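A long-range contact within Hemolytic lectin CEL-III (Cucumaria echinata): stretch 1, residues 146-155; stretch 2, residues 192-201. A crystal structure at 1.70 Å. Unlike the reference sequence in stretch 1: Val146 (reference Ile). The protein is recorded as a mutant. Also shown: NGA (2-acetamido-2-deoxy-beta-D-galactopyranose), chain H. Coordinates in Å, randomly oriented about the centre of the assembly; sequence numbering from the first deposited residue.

Stretch 1 146-155: VRSRGPELFY
Stretch 2 (192-201) RYYENGEIVN

Strand 192-194 runs antiparallel to strand 152-155, at 154° between N-to-C directions, axes 4.6 Å apart at closest approach. Arg192 pairs with Tyr155 in a non-hydrogen-bonded bridge, CA-CA 4.3 Å. Its extended side chain (chi1 m, chi2 t, chi3 t) brings CD to 3.3 Å from Glu152 OE2, yet Arg192 NE stays 4.1 Å from that oxygen, beyond a salt bridge.

Tyr193 (chi1 t) pairs with Phe154, CA-CA 5.2 Å. Tyr193 N donates to Phe154 O at 2.9 Å. Tyr193 O accepts from Leu153 N at 2.7 Å and, weakly, from Phe154 N at 3.3 Å. This double acceptance marks a beta bulge: the register shifts by one, and Leu153 takes phi/psi -90/-45. Leu153 CD1 (chi1 m, chi2 t) lies over one face of the Tyr193 ring, 4.0 Å from CE2. Phe154 CD1 (chi1 m) meets the ring edge, 4.0 Å from Tyr193 CD2.

Tyr194 (chi1 m) pairs with Glu152, CA-CA 4.4 Å, on the same sheet face as Arg192 and Tyr155. Arg149 (chi1 m, chi2 t, chi3 t) lays its chain over the Tyr194 ring, with CD 3.6 Å from the centroid. The cation-pi contact is off-centre, Arg149 CZ lying 4.9 Å from that centroid.

A type I turn spans Tyr194 to Gly197. Glu195 N donates to Pro151 O at 2.9 Å, and Asn196 N to Arg149 O at 3.1 Å. Gly150 has phi/psi 73/-176; a CB there would clash with Glu195 CB.

Asn196 ND2 (chi1 p) donates to Glu198 OE1 at 3.0 Å. The same OE1 (Glu198 chi1 m, chi2 t) accepts from Arg149 NE at 3.0 Å, a hydrogen bond within a salt bridge. Water 1 joins Arg147 NH1, Arg149 NH2 and Glu198 OE2. Val200 CG2 covers one guanidinium face, 3.9 Å from Arg149 CZ.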

# COMPACT_ATOMS: atom_id res chain seq x y z
N VAL A 146 -5.66 -7.69 4.79
CA VAL A 146 -5.09 -6.63 3.94
C VAL A 146 -3.83 -7.22 3.29
O VAL A 146 -2.87 -7.63 3.99
CB VAL A 146 -4.77 -5.36 4.76
CG1 VAL A 146 -4.06 -4.33 3.90
CG2 VAL A 146 -6.06 -4.76 5.30
N ARG A 147 -3.84 -7.31 1.96
CA ARG A 147 -2.81 -8.05 1.24
C ARG A 147 -1.46 -7.37 1.41
O ARG A 147 -1.33 -6.17 1.17
CB ARG A 147 -3.17 -8.13 -0.24
CG ARG A 147 -2.20 -8.91 -1.11
CD ARG A 147 -1.04 -8.04 -1.58
NE ARG A 147 -1.38 -6.95 -2.49
CZ ARG A 147 -1.32 -7.03 -3.82
NH1 ARG A 147 -1.60 -5.97 -4.54
NH2 ARG A 147 -0.97 -8.16 -4.41
N SER A 148 -0.47 -8.15 1.80
CA SER A 148 0.91 -7.67 1.82
C SER A 148 1.63 -8.25 0.59
O SER A 148 1.40 -9.41 0.23
CB SER A 148 1.61 -8.15 3.09
OG SER A 148 3.01 -7.87 3.01
N ARG A 149 2.49 -7.45 -0.04
CA ARG A 149 3.27 -7.96 -1.18
C ARG A 149 4.61 -8.52 -0.66
O ARG A 149 5.46 -8.98 -1.43
CB ARG A 149 3.57 -6.83 -2.16
CG ARG A 149 2.42 -6.35 -3.01
CD ARG A 149 2.97 -5.52 -4.19
NE ARG A 149 1.95 -5.17 -5.19
CZ ARG A 149 1.56 -3.93 -5.50
NH1 ARG A 149 2.08 -2.88 -4.90
NH2 ARG A 149 0.64 -3.75 -6.45
N GLY A 150 4.79 -8.45 0.65
CA GLY A 150 6.10 -8.62 1.27
C GLY A 150 6.97 -7.41 1.01
O GLY A 150 6.53 -6.43 0.40
N PRO A 151 8.23 -7.47 1.47
CA PRO A 151 9.12 -6.33 1.27
C PRO A 151 9.31 -5.95 -0.21
O PRO A 151 9.27 -6.81 -1.10
CB PRO A 151 10.46 -6.83 1.85
CG PRO A 151 10.11 -7.90 2.81
CD PRO A 151 8.85 -8.55 2.25
N GLU A 152 9.50 -4.66 -0.46
CA GLU A 152 10.02 -4.19 -1.72
C GLU A 152 11.50 -4.54 -1.75
O GLU A 152 12.26 -4.12 -0.87
CB GLU A 152 9.81 -2.68 -1.84
CG GLU A 152 10.16 -2.11 -3.21
CD GLU A 152 10.34 -0.61 -3.15
OE1 GLU A 152 11.05 -0.14 -2.21
OE2 GLU A 152 9.76 0.08 -4.03
N LEU A 153 11.90 -5.29 -2.77
CA LEU A 153 13.28 -5.78 -2.86
C LEU A 153 14.17 -4.81 -3.60
O LEU A 153 15.30 -4.51 -3.17
CB LEU A 153 13.31 -7.13 -3.57
CG LEU A 153 12.46 -8.24 -2.95
CD1 LEU A 153 12.52 -9.51 -3.77
CD2 LEU A 153 12.90 -8.49 -1.53
N PHE A 154 13.65 -4.30 -4.72
CA PHE A 154 14.40 -3.41 -5.60
C PHE A 154 13.42 -2.52 -6.35
O PHE A 154 12.23 -2.79 -6.39
CB PHE A 154 15.22 -4.19 -6.64
CG PHE A 154 16.26 -5.09 -6.03
CD1 PHE A 154 15.96 -6.43 -5.76
CD2 PHE A 154 17.51 -4.59 -5.69
CE1 PHE A 154 16.92 -7.27 -5.15
CE2 PHE A 154 18.48 -5.43 -5.08
CZ PHE A 154 18.18 -6.75 -4.82
N TYR A 155 13.98 -1.48 -6.96
CA TYR A 155 13.19 -0.53 -7.71
C TYR A 155 14.07 0.31 -8.64
O TYR A 155 15.30 0.39 -8.46
CB TYR A 155 12.41 0.39 -6.75
CG TYR A 155 13.29 1.06 -5.71
CD1 TYR A 155 14.01 2.22 -6.02
CD2 TYR A 155 13.40 0.54 -4.43
CE1 TYR A 155 14.81 2.85 -5.06
CE2 TYR A 155 14.21 1.15 -3.46
CZ TYR A 155 14.91 2.31 -3.79
OH TYR A 155 15.68 2.90 -2.83
N ARG A 192 8.84 -1.48 -9.52
CA ARG A 192 9.11 -1.86 -8.12
C ARG A 192 8.90 -3.37 -8.02
O ARG A 192 7.88 -3.90 -8.48
CB ARG A 192 8.17 -1.14 -7.14
CG ARG A 192 8.40 0.38 -7.08
CD ARG A 192 7.45 1.08 -6.12
NE ARG A 192 7.44 2.50 -6.47
CZ ARG A 192 6.60 3.40 -6.00
NH1 ARG A 192 5.68 3.06 -5.11
NH2 ARG A 192 6.70 4.66 -6.42
N TYR A 193 9.88 -4.05 -7.43
CA TYR A 193 9.95 -5.51 -7.42
C TYR A 193 9.84 -6.02 -5.99
O TYR A 193 10.59 -5.57 -5.10
CB TYR A 193 11.26 -5.95 -8.10
CG TYR A 193 11.58 -7.41 -8.04
CD1 TYR A 193 10.60 -8.37 -8.29
CD2 TYR A 193 12.86 -7.83 -7.77
CE1 TYR A 193 10.89 -9.73 -8.23
CE2 TYR A 193 13.17 -9.18 -7.72
CZ TYR A 193 12.16 -10.13 -7.96
OH TYR A 193 12.46 -11.48 -7.92
N TYR A 194 8.89 -6.93 -5.78
CA TYR A 194 8.48 -7.34 -4.44
C TYR A 194 8.83 -8.78 -4.15
O TYR A 194 9.00 -9.59 -5.07
CB TYR A 194 6.96 -7.13 -4.26
CG TYR A 194 6.60 -5.66 -4.29
CD1 TYR A 194 6.30 -5.03 -5.51
CD2 TYR A 194 6.61 -4.90 -3.12
CE1 TYR A 194 6.03 -3.69 -5.55
CE2 TYR A 194 6.32 -3.53 -3.15
CZ TYR A 194 6.03 -2.95 -4.37
OH TYR A 194 5.74 -1.61 -4.43
N GLU A 195 8.87 -9.10 -2.87
CA GLU A 195 9.09 -10.49 -2.41
C GLU A 195 8.06 -11.51 -2.95
O GLU A 195 8.39 -12.69 -3.13
CB GLU A 195 9.12 -10.51 -0.88
CG GLU A 195 9.32 -11.90 -0.26
CD GLU A 195 10.61 -12.57 -0.68
OE1 GLU A 195 11.61 -11.87 -0.97
OE2 GLU A 195 10.62 -13.83 -0.67
N ASN A 196 6.83 -11.06 -3.21
CA ASN A 196 5.79 -11.95 -3.76
C ASN A 196 6.04 -12.27 -5.23
O ASN A 196 5.32 -13.08 -5.83
CB ASN A 196 4.36 -11.42 -3.55
CG ASN A 196 4.05 -10.19 -4.40
OD1 ASN A 196 4.90 -9.70 -5.15
ND2 ASN A 196 2.81 -9.67 -4.27
N GLY A 197 7.06 -11.61 -5.81
CA GLY A 197 7.46 -11.87 -7.19
C GLY A 197 6.94 -10.85 -8.20
O GLY A 197 7.38 -10.86 -9.34
N GLU A 198 5.99 -10.02 -7.78
CA GLU A 198 5.46 -9.00 -8.71
C GLU A 198 6.48 -7.93 -9.07
O GLU A 198 7.27 -7.48 -8.22
CB GLU A 198 4.21 -8.34 -8.14
CG GLU A 198 3.02 -9.26 -8.07
CD GLU A 198 1.81 -8.56 -7.51
OE1 GLU A 198 1.99 -7.82 -6.52
OE2 GLU A 198 0.69 -8.77 -8.03
N ILE A 199 6.46 -7.52 -10.34
CA ILE A 199 7.24 -6.36 -10.79
C ILE A 199 6.16 -5.40 -11.29
O ILE A 199 5.49 -5.67 -12.30
CB ILE A 199 8.24 -6.74 -11.93
CG1 ILE A 199 9.31 -7.67 -11.36
CG2 ILE A 199 8.89 -5.50 -12.59
CD1 ILE A 199 10.29 -8.19 -12.36
N VAL A 200 6.00 -4.29 -10.56
CA VAL A 200 4.84 -3.41 -10.71
C VAL A 200 5.26 -2.09 -11.33
O VAL A 200 6.25 -1.46 -10.90
CB VAL A 200 4.17 -3.12 -9.36
CG1 VAL A 200 2.93 -2.24 -9.56
CG2 VAL A 200 3.81 -4.43 -8.67
N ASN A 201 4.50 -1.66 -12.34
CA ASN A 201 4.86 -0.45 -13.08
C ASN A 201 4.40 0.78 -12.31
O ASN A 201 3.26 0.81 -11.85
CB ASN A 201 4.16 -0.48 -14.45
CG ASN A 201 4.54 0.70 -15.32
OD1 ASN A 201 3.85 1.74 -15.32
ND2 ASN A 201 5.63 0.53 -16.09
C1 NGA H . -3.49 -7.50 8.07
C2 NGA H . -4.40 -7.43 9.31
C3 NGA H . -3.73 -6.56 10.37
C4 NGA H . -2.32 -7.04 10.68
C5 NGA H . -1.51 -7.10 9.38
C6 NGA H . -0.07 -7.56 9.56
C7 NGA H . -6.03 -5.58 8.76
C8 NGA H . -7.49 -5.33 8.47
N2 NGA H . -5.73 -6.87 9.00
O1 NGA H . -4.05 -8.40 7.10
O3 NGA H . -4.54 -6.54 11.55
O4 NGA H . -2.35 -8.34 11.30
O5 NGA H . -2.16 -7.94 8.40
O6 NGA H . 0.55 -7.32 8.29
O7 NGA H . -5.20 -4.66 8.78
O HOH W 1 -0.61 -6.31 -7.06
O HOH W 2 -1.73 -8.60 -7.05
O HOH W 3 1.35 -11.03 -2.11